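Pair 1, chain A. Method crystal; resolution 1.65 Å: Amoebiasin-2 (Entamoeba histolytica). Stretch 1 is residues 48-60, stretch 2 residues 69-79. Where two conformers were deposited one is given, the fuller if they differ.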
# COMPACT_ATOMS: atom_id res chain seq x y z
N THR A 48 14.13 -6.55 -1.90
CA THR A 48 13.65 -7.09 -0.62
C THR A 48 12.20 -7.57 -0.62
O THR A 48 11.85 -8.48 0.14
CB THR A 48 13.87 -6.10 0.54
OG1 THR A 48 15.25 -5.70 0.56
CG2 THR A 48 13.54 -6.76 1.90
N PHE A 49 11.36 -6.95 -1.46
CA PHE A 49 9.98 -7.39 -1.63
C PHE A 49 9.63 -7.73 -3.07
O PHE A 49 10.13 -7.10 -4.01
CB PHE A 49 8.99 -6.28 -1.25
CG PHE A 49 8.86 -6.05 0.21
CD1 PHE A 49 8.21 -6.96 1.01
CD2 PHE A 49 9.34 -4.88 0.80
CE1 PHE A 49 8.07 -6.75 2.37
CE2 PHE A 49 9.21 -4.66 2.15
CZ PHE A 49 8.58 -5.60 2.93
N SER A 50 8.75 -8.71 -3.23
CA SER A 50 8.11 -8.99 -4.50
C SER A 50 6.65 -8.52 -4.47
O SER A 50 5.97 -8.66 -3.46
CB SER A 50 8.16 -10.49 -4.79
OG SER A 50 7.48 -10.80 -5.99
N LEU A 51 6.18 -7.96 -5.59
CA LEU A 51 4.78 -7.56 -5.70
C LEU A 51 3.99 -8.81 -6.00
O LEU A 51 4.07 -9.36 -7.10
CB LEU A 51 4.62 -6.57 -6.86
CG LEU A 51 3.28 -5.86 -7.10
CD1 LEU A 51 2.23 -6.81 -7.67
CD2 LEU A 51 2.78 -5.19 -5.83
N SER A 52 3.23 -9.29 -5.02
CA SER A 52 2.50 -10.53 -5.18
C SER A 52 1.16 -10.25 -5.87
O SER A 52 0.68 -11.06 -6.66
CB SER A 52 2.30 -11.23 -3.83
OG SER A 52 1.80 -10.35 -2.85
N GLN A 53 0.58 -9.10 -5.59
CA GLN A 53 -0.69 -8.76 -6.22
C GLN A 53 -0.93 -7.25 -6.09
O GLN A 53 -0.57 -6.64 -5.08
CB GLN A 53 -1.84 -9.56 -5.60
CG GLN A 53 -3.19 -9.33 -6.27
CD GLN A 53 -4.29 -10.24 -5.73
OE1 GLN A 53 -4.03 -11.38 -5.35
NE2 GLN A 53 -5.52 -9.74 -5.72
N ASP A 54 -1.48 -6.65 -7.13
CA ASP A 54 -1.87 -5.26 -7.09
C ASP A 54 -3.26 -5.18 -7.71
O ASP A 54 -3.49 -5.67 -8.82
CB ASP A 54 -0.87 -4.41 -7.88
CG ASP A 54 -1.05 -2.93 -7.64
OD1 ASP A 54 -0.23 -2.14 -8.17
OD2 ASP A 54 -2.00 -2.57 -6.91
N THR A 55 -4.19 -4.59 -6.97
CA THR A 55 -5.59 -4.54 -7.38
C THR A 55 -6.19 -3.17 -7.14
O THR A 55 -5.86 -2.49 -6.15
CB THR A 55 -6.41 -5.52 -6.53
OG1 THR A 55 -5.94 -6.85 -6.76
CG2 THR A 55 -7.89 -5.45 -6.87
N ILE A 56 -7.08 -2.76 -8.04
CA ILE A 56 -7.99 -1.65 -7.74
C ILE A 56 -9.40 -2.17 -7.96
O ILE A 56 -9.68 -2.84 -8.95
CB ILE A 56 -7.70 -0.39 -8.59
CG1 ILE A 56 -8.65 0.74 -8.20
CG2 ILE A 56 -7.80 -0.71 -10.09
CD1 ILE A 56 -8.22 2.08 -8.71
N LYS A 57 -10.26 -1.91 -6.99
CA LYS A 57 -11.61 -2.47 -6.99
C LYS A 57 -12.61 -1.38 -6.66
O LYS A 57 -12.37 -0.56 -5.78
CB LYS A 57 -11.69 -3.61 -5.96
CG LYS A 57 -13.07 -4.21 -5.77
CD LYS A 57 -13.01 -5.43 -4.87
CE LYS A 57 -12.47 -5.08 -3.48
NZ LYS A 57 -12.52 -6.24 -2.56
N ALA A 58 -13.73 -1.37 -7.37
CA ALA A 58 -14.78 -0.42 -7.07
C ALA A 58 -15.47 -0.87 -5.79
O ALA A 58 -15.78 -2.06 -5.63
CB ALA A 58 -15.77 -0.35 -8.23
N GLU A 59 -15.70 0.05 -4.86
CA GLU A 59 -16.35 -0.31 -3.60
C GLU A 59 -17.86 -0.10 -3.68
O GLU A 59 -18.33 0.85 -4.31
CB GLU A 59 -15.75 0.48 -2.43
CG GLU A 59 -16.22 -0.02 -1.07
CD GLU A 59 -15.61 0.76 0.08
OE1 GLU A 59 -15.93 0.44 1.24
OE2 GLU A 59 -14.81 1.68 -0.18
N PRO A 60 -18.62 -0.99 -3.03
CA PRO A 60 -20.08 -1.05 -3.03
C PRO A 60 -20.75 0.20 -2.47
O PRO A 60 -21.57 0.82 -3.15
CB PRO A 60 -20.38 -2.25 -2.13
N PRO A 69 -15.90 5.34 -3.01
CA PRO A 69 -14.59 5.38 -3.66
C PRO A 69 -14.18 4.00 -4.13
O PRO A 69 -14.97 3.05 -4.13
CB PRO A 69 -13.66 5.81 -2.53
CG PRO A 69 -14.28 5.21 -1.32
CD PRO A 69 -15.78 5.27 -1.54
N SER A 70 -12.93 3.89 -4.53
CA SER A 70 -12.39 2.59 -4.89
C SER A 70 -11.37 2.19 -3.84
O SER A 70 -10.97 3.01 -2.99
CB SER A 70 -11.77 2.63 -6.28
OG SER A 70 -12.76 2.97 -7.24
N ILE A 71 -10.95 0.94 -3.90
CA ILE A 71 -9.95 0.42 -3.00
C ILE A 71 -8.74 -0.03 -3.78
O ILE A 71 -8.86 -0.79 -4.75
CB ILE A 71 -10.49 -0.78 -2.21
CG1 ILE A 71 -11.71 -0.35 -1.39
CG2 ILE A 71 -9.41 -1.38 -1.33
CD1 ILE A 71 -12.31 -1.47 -0.57
N ARG A 72 -7.57 0.45 -3.36
CA ARG A 72 -6.29 -0.01 -3.91
C ARG A 72 -5.67 -0.98 -2.93
O ARG A 72 -5.56 -0.68 -1.75
CB ARG A 72 -5.35 1.18 -4.10
CG ARG A 72 -3.96 0.80 -4.60
CD ARG A 72 -3.97 0.42 -6.07
NE ARG A 72 -2.63 0.11 -6.59
CZ ARG A 72 -1.74 1.02 -6.98
NH1 ARG A 72 -2.03 2.32 -6.92
NH2 ARG A 72 -0.55 0.63 -7.43
N GLU A 73 -5.29 -2.15 -3.40
CA GLU A 73 -4.69 -3.11 -2.50
C GLU A 73 -3.41 -3.61 -3.12
O GLU A 73 -3.41 -4.13 -4.24
CB GLU A 73 -5.62 -4.29 -2.24
CG GLU A 73 -4.94 -5.31 -1.35
CD GLU A 73 -5.67 -6.62 -1.28
OE1 GLU A 73 -5.58 -7.40 -2.25
OE2 GLU A 73 -6.33 -6.87 -0.25
N ILE A 74 -2.31 -3.42 -2.40
CA ILE A 74 -1.00 -3.83 -2.89
C ILE A 74 -0.47 -4.86 -1.91
O ILE A 74 -0.37 -4.60 -0.72
CB ILE A 74 -0.02 -2.64 -2.92
CG1 ILE A 74 -0.54 -1.56 -3.87
CG2 ILE A 74 1.36 -3.12 -3.36
CD1 ILE A 74 0.09 -0.20 -3.66
N GLN A 75 -0.16 -6.05 -2.42
CA GLN A 75 0.35 -7.10 -1.55
C GLN A 75 1.83 -7.33 -1.82
O GLN A 75 2.23 -7.51 -2.98
CB GLN A 75 -0.41 -8.40 -1.76
CG GLN A 75 -1.91 -8.27 -1.55
CD GLN A 75 -2.59 -9.61 -1.70
OE1 GLN A 75 -1.99 -10.66 -1.47
NE2 GLN A 75 -3.85 -9.59 -2.10
N LEU A 76 2.63 -7.34 -0.76
CA LEU A 76 4.08 -7.51 -0.90
C LEU A 76 4.56 -8.73 -0.13
O LEU A 76 4.17 -8.95 1.02
CB LEU A 76 4.83 -6.30 -0.34
CG LEU A 76 4.51 -4.96 -1.00
CD1 LEU A 76 5.18 -3.84 -0.23
CD2 LEU A 76 4.98 -5.01 -2.45
N LYS A 77 5.41 -9.52 -0.76
CA LYS A 77 5.93 -10.70 -0.11
C LYS A 77 7.43 -10.54 0.04
O LYS A 77 8.11 -10.22 -0.91
CB LYS A 77 5.64 -11.94 -0.97
CG LYS A 77 6.10 -13.24 -0.33
CD LYS A 77 5.70 -14.44 -1.17
CE LYS A 77 6.18 -15.74 -0.55
NZ LYS A 77 5.75 -16.93 -1.34
N PRO A 78 7.96 -10.76 1.25
CA PRO A 78 9.42 -10.64 1.40
C PRO A 78 10.20 -11.57 0.47
O PRO A 78 9.86 -12.74 0.32
CB PRO A 78 9.65 -11.07 2.85
CG PRO A 78 8.37 -10.79 3.53
CD PRO A 78 7.29 -11.05 2.53
N LEU A 79 11.25 -11.02 -0.15
CA LEU A 79 12.21 -11.84 -0.89
C LEU A 79 13.41 -12.16 -0.03
O LEU A 79 14.06 -13.20 -0.21
CB LEU A 79 12.67 -11.10 -2.15
CG LEU A 79 11.63 -11.07 -3.27
CD1 LEU A 79 12.06 -10.11 -4.38
CD2 LEU A 79 11.43 -12.47 -3.81
O HOH W 1 -5.67 -12.02 -2.39

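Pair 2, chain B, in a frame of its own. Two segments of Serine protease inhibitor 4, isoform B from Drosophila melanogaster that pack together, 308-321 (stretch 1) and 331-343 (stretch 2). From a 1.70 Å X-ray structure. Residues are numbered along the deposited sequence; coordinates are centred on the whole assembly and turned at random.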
# COMPACT_ATOMS: atom_id res chain seq x y z
N PRO B 308 6.59 28.07 -16.03
CA PRO B 308 5.68 27.55 -17.06
C PRO B 308 6.19 26.29 -17.78
O PRO B 308 5.51 25.81 -18.69
CB PRO B 308 5.57 28.72 -18.04
CG PRO B 308 6.84 29.43 -17.92
CD PRO B 308 7.28 29.29 -16.49
N GLU B 309 7.33 25.74 -17.37
CA GLU B 309 7.86 24.51 -17.95
C GLU B 309 6.83 23.39 -17.91
O GLU B 309 6.35 23.05 -16.83
CB GLU B 309 9.11 24.03 -17.22
CG GLU B 309 10.31 24.93 -17.38
CD GLU B 309 11.47 24.53 -16.49
OE1 GLU B 309 11.43 23.42 -15.92
OE2 GLU B 309 12.42 25.33 -16.35
N PRO B 310 6.49 22.82 -19.07
CA PRO B 310 5.63 21.63 -19.01
C PRO B 310 6.31 20.47 -18.30
O PRO B 310 7.52 20.26 -18.47
CB PRO B 310 5.38 21.31 -20.48
CG PRO B 310 5.58 22.58 -21.19
CD PRO B 310 6.66 23.30 -20.45
N LEU B 311 5.53 19.72 -17.51
CA LEU B 311 6.04 18.63 -16.68
C LEU B 311 5.36 17.32 -17.01
O LEU B 311 4.25 17.31 -17.54
CB LEU B 311 5.83 18.93 -15.19
CG LEU B 311 6.31 20.28 -14.66
CD1 LEU B 311 5.92 20.43 -13.19
CD2 LEU B 311 7.81 20.43 -14.84
N LYS B 312 6.03 16.21 -16.69
CA LYS B 312 5.40 14.89 -16.74
C LYS B 312 6.00 13.97 -15.68
O LYS B 312 7.04 14.26 -15.10
CB LYS B 312 5.57 14.27 -18.13
CG LYS B 312 6.97 13.84 -18.46
CD LYS B 312 7.06 13.31 -19.88
CE LYS B 312 8.48 12.90 -20.23
NZ LYS B 312 8.54 12.32 -21.61
N VAL B 313 5.32 12.87 -15.41
CA VAL B 313 5.81 11.89 -14.44
C VAL B 313 6.79 10.93 -15.11
O VAL B 313 6.46 10.33 -16.14
CB VAL B 313 4.64 11.11 -13.81
CG1 VAL B 313 5.13 10.00 -12.91
CG2 VAL B 313 3.73 12.06 -13.04
N SER B 314 7.98 10.79 -14.54
CA SER B 314 9.00 9.89 -15.09
C SER B 314 9.07 8.54 -14.38
O SER B 314 9.59 7.58 -14.93
CB SER B 314 10.38 10.54 -15.03
OG SER B 314 10.62 11.06 -13.73
N ALA B 315 8.60 8.49 -13.13
CA ALA B 315 8.59 7.23 -12.40
C ALA B 315 7.63 7.26 -11.23
O ALA B 315 7.44 8.30 -10.59
CB ALA B 315 9.99 6.90 -11.91
N ILE B 316 7.01 6.11 -10.94
CA ILE B 316 6.28 5.91 -9.70
C ILE B 316 6.82 4.64 -9.09
O ILE B 316 6.68 3.57 -9.68
CB ILE B 316 4.75 5.76 -9.90
CG1 ILE B 316 4.18 6.91 -10.73
CG2 ILE B 316 4.06 5.65 -8.54
CD1 ILE B 316 2.68 6.81 -11.00
N ILE B 317 7.49 4.74 -7.95
CA ILE B 317 8.15 3.59 -7.34
C ILE B 317 7.48 3.27 -6.02
O ILE B 317 7.25 4.15 -5.20
CB ILE B 317 9.65 3.83 -7.13
CG1 ILE B 317 10.34 4.09 -8.48
CG2 ILE B 317 10.29 2.64 -6.45
CD1 ILE B 317 11.67 4.79 -8.38
N HIS B 318 7.15 1.99 -5.81
CA HIS B 318 6.54 1.56 -4.58
C HIS B 318 7.33 0.42 -4.00
O HIS B 318 7.70 -0.51 -4.72
CB HIS B 318 5.09 1.13 -4.81
CG HIS B 318 4.35 0.80 -3.55
ND1 HIS B 318 3.91 1.77 -2.68
CD2 HIS B 318 3.96 -0.38 -3.03
CE1 HIS B 318 3.26 1.20 -1.68
NE2 HIS B 318 3.28 -0.11 -1.86
N LYS B 319 7.58 0.50 -2.71
CA LYS B 319 8.25 -0.58 -1.99
C LYS B 319 7.51 -0.86 -0.71
O LYS B 319 7.06 0.06 -0.04
CB LYS B 319 9.70 -0.22 -1.68
CG LYS B 319 10.61 -0.17 -2.88
CD LYS B 319 12.09 -0.30 -2.45
CE LYS B 319 13.04 -0.10 -3.63
NZ LYS B 319 14.50 -0.15 -3.30
N ALA B 320 7.40 -2.14 -0.35
CA ALA B 320 6.68 -2.52 0.85
C ALA B 320 7.32 -3.75 1.52
O ALA B 320 8.05 -4.52 0.89
CB ALA B 320 5.23 -2.78 0.54
N PHE B 321 7.06 -3.86 2.82
CA PHE B 321 7.64 -4.89 3.68
C PHE B 321 6.61 -5.29 4.71
O PHE B 321 5.88 -4.44 5.21
CB PHE B 321 8.90 -4.38 4.38
CG PHE B 321 9.43 -5.30 5.44
CD1 PHE B 321 8.98 -5.21 6.75
CD2 PHE B 321 10.35 -6.28 5.12
CE1 PHE B 321 9.45 -6.07 7.72
CE2 PHE B 321 10.83 -7.14 6.09
CZ PHE B 321 10.38 -7.03 7.38
N ALA B 331 4.81 -3.63 9.43
CA ALA B 331 4.72 -3.41 8.00
C ALA B 331 5.10 -1.99 7.69
O ALA B 331 4.93 -1.10 8.51
CB ALA B 331 3.32 -3.71 7.50
N ALA B 332 5.62 -1.78 6.48
CA ALA B 332 5.98 -0.46 6.04
C ALA B 332 5.90 -0.39 4.53
O ALA B 332 6.03 -1.40 3.85
CB ALA B 332 7.38 -0.09 6.51
N ALA B 333 5.70 0.81 4.02
CA ALA B 333 5.72 1.01 2.59
C ALA B 333 6.03 2.46 2.29
O ALA B 333 5.87 3.33 3.16
CB ALA B 333 4.39 0.62 1.96
N ALA B 334 6.46 2.73 1.07
CA ALA B 334 6.58 4.10 0.60
C ALA B 334 6.34 4.14 -0.89
O ALA B 334 6.59 3.17 -1.60
CB ALA B 334 7.95 4.69 0.96
N THR B 335 5.82 5.28 -1.34
CA THR B 335 5.59 5.54 -2.75
C THR B 335 6.26 6.87 -3.12
O THR B 335 6.05 7.87 -2.45
CB THR B 335 4.09 5.62 -3.09
OG1 THR B 335 3.40 4.47 -2.57
CG2 THR B 335 3.88 5.69 -4.59
N GLY B 336 7.08 6.84 -4.17
CA GLY B 336 7.74 8.03 -4.66
C GLY B 336 7.38 8.27 -6.11
O GLY B 336 7.50 7.37 -6.94
N MET B 337 6.93 9.49 -6.40
CA MET B 337 6.59 9.89 -7.77
C MET B 337 7.54 10.97 -8.23
O MET B 337 7.56 12.05 -7.65
CB MET B 337 5.16 10.42 -7.85
CG MET B 337 4.06 9.38 -7.70
SD MET B 337 2.40 10.03 -8.05
CE MET B 337 2.82 11.18 -9.37
N ALA B 338 8.32 10.67 -9.26
CA ALA B 338 9.26 11.65 -9.81
C ALA B 338 8.60 12.42 -10.94
O ALA B 338 8.06 11.82 -11.85
CB ALA B 338 10.51 10.97 -10.30
N VAL B 339 8.68 13.75 -10.87
CA VAL B 339 8.10 14.65 -11.87
C VAL B 339 9.24 15.44 -12.49
O VAL B 339 10.05 16.02 -11.77
CB VAL B 339 7.06 15.59 -11.26
CG1 VAL B 339 6.50 16.56 -12.30
CG2 VAL B 339 5.92 14.79 -10.63
N ARG B 340 9.30 15.43 -13.82
CA ARG B 340 10.39 16.07 -14.56
C ARG B 340 9.86 17.06 -15.57
O ARG B 340 8.71 17.00 -15.97
CB ARG B 340 11.23 15.01 -15.28
CG ARG B 340 10.40 14.14 -16.22
CD ARG B 340 11.25 13.45 -17.26
NE ARG B 340 11.83 14.42 -18.18
CZ ARG B 340 12.82 14.17 -19.02
NH1 ARG B 340 13.37 12.96 -19.07
NH2 ARG B 340 13.27 15.14 -19.80
N ARG B 341 10.70 17.98 -16.01
CA ARG B 341 10.29 18.81 -17.12
C ARG B 341 10.31 17.96 -18.39
O ARG B 341 11.16 17.07 -18.54
CB ARG B 341 11.19 20.04 -17.26
CG ARG B 341 12.65 19.74 -17.50
CD ARG B 341 13.29 20.93 -18.22
NE ARG B 341 12.77 21.05 -19.57
CZ ARG B 341 12.83 22.16 -20.31
NH1 ARG B 341 13.39 23.26 -19.83
NH2 ARG B 341 12.32 22.17 -21.54
N LYS B 342 9.35 18.18 -19.28
CA LYS B 342 9.41 17.55 -20.59
C LYS B 342 10.63 18.05 -21.33
O LYS B 342 10.95 19.25 -21.30
CB LYS B 342 8.14 17.84 -21.39
CG LYS B 342 6.84 17.46 -20.68
CD LYS B 342 5.62 17.75 -21.55
CE LYS B 342 4.30 17.57 -20.79
NZ LYS B 342 3.17 18.14 -21.60
N ARG B 343 11.32 17.15 -22.01
CA ARG B 343 12.47 17.52 -22.82
C ARG B 343 12.09 18.60 -23.83
O ARG B 343 12.64 19.70 -23.81
CB ARG B 343 13.02 16.30 -23.55
CG ARG B 343 14.48 16.41 -23.96
CD ARG B 343 14.90 15.25 -24.85
NE ARG B 343 13.91 14.98 -25.90
CZ ARG B 343 12.97 14.04 -25.83
NH1 ARG B 343 12.87 13.23 -24.78
NH2 ARG B 343 12.12 13.90 -26.84
O HOH W 2 14.64 24.02 -17.44
O HOH W 3 9.32 21.35 -20.42
O HOH W 4 10.26 14.55 -22.40

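Pair 1 and pair 2 are the same object in backbone terms: two antiparallel strands that twist across each other, at 141° in pair 1 and 140° in pair 2, broken by one beta bulge. Fourteen central residues superpose to 0.4 Å. The bulge is the signature. A:Ser52 matches B:Ser314, and each is the extra residue where the register slips by one. In both, the backbone N donates to a carbonyl at 2.9 Å, A:Ser52 N to A:Gln75 O and B:Ser314 N to B:Ala338 O. Both serines take the p rotamer, and CA-to-CB points toward the partner strand. A:Ser52 OG adds a weak hydrogen bond to A:Gln75 O at 2.9 Å. The next amide differs: A:Gln53 N still reaches A:Gln75 O, weakly at 3.5 Å, whereas its counterpart B:Ala315 N has no partner in the model.

One face carries A:Leu51, A:Asp54, A:Ile56, A:Ile74, A:Leu76 and A:Arg72, matched by B:Val313, B:Ile316, B:His318, B:Met337, B:Val339 and B:Thr335. Beside the bulge both pairs choose hydrocarbon. A:Leu51 CD2 lies 3.5 Å from A:Ile74 CG2 and 4.0 Å from A:Leu76 CD2; B:Val313 CG2 has a shorter reach, and the long B:Met337 comes to it, with CE at 3.9 Å. One step on, the solutions part. A:Asp54 is exposed and makes a two-pronged salt bridge with A:Arg72, NE to OD2 at 2.8 Å and NH2 to OD1 at 2.9 Å, a diagonal link between non-paired positions. The matching B:Ile316 is buried and packs CG2 against B:Met337 CG at 3.8 Å. Pair 2 puts its polar link directly across the strands instead: B:His318 ND1 and B:Thr335 OG1 hydrogen-bond at 2.7 Å, where pair 1 has A:Ile56 beside A:Arg72.

The other face shows how much side chain the same frame accepts. A:Gln53 opposite A:Gln75 becomes B:Ala315 opposite B:Ala338, whose CB atoms sit 4.4 Å apart. The glutamines tie into their own strands, A:Gln53 NE2 to A:Thr55 OG1 at 3.1 Å and A:Gln75 NE2 to A:Glu73 OE1 at 2.8 Å, and a water links A:Gln75 NE2 (3.0 Å from its oxygen) to A:Gln53 OE1 (3.4 Å, weak). A:Thr55 and A:Glu73 become B:Ile317 and B:Gly336; both pairs keep two backbone hydrogen bonds here, and the glycine simply adds no side chain.

The rule to read from the two is that backbone hydrogen bonds and a bulge carry the shared geometry, while the side chains differ: a salt bridge, a histidine–threonine bond or hydrocarbon on one face, glutamines or alanines on the other.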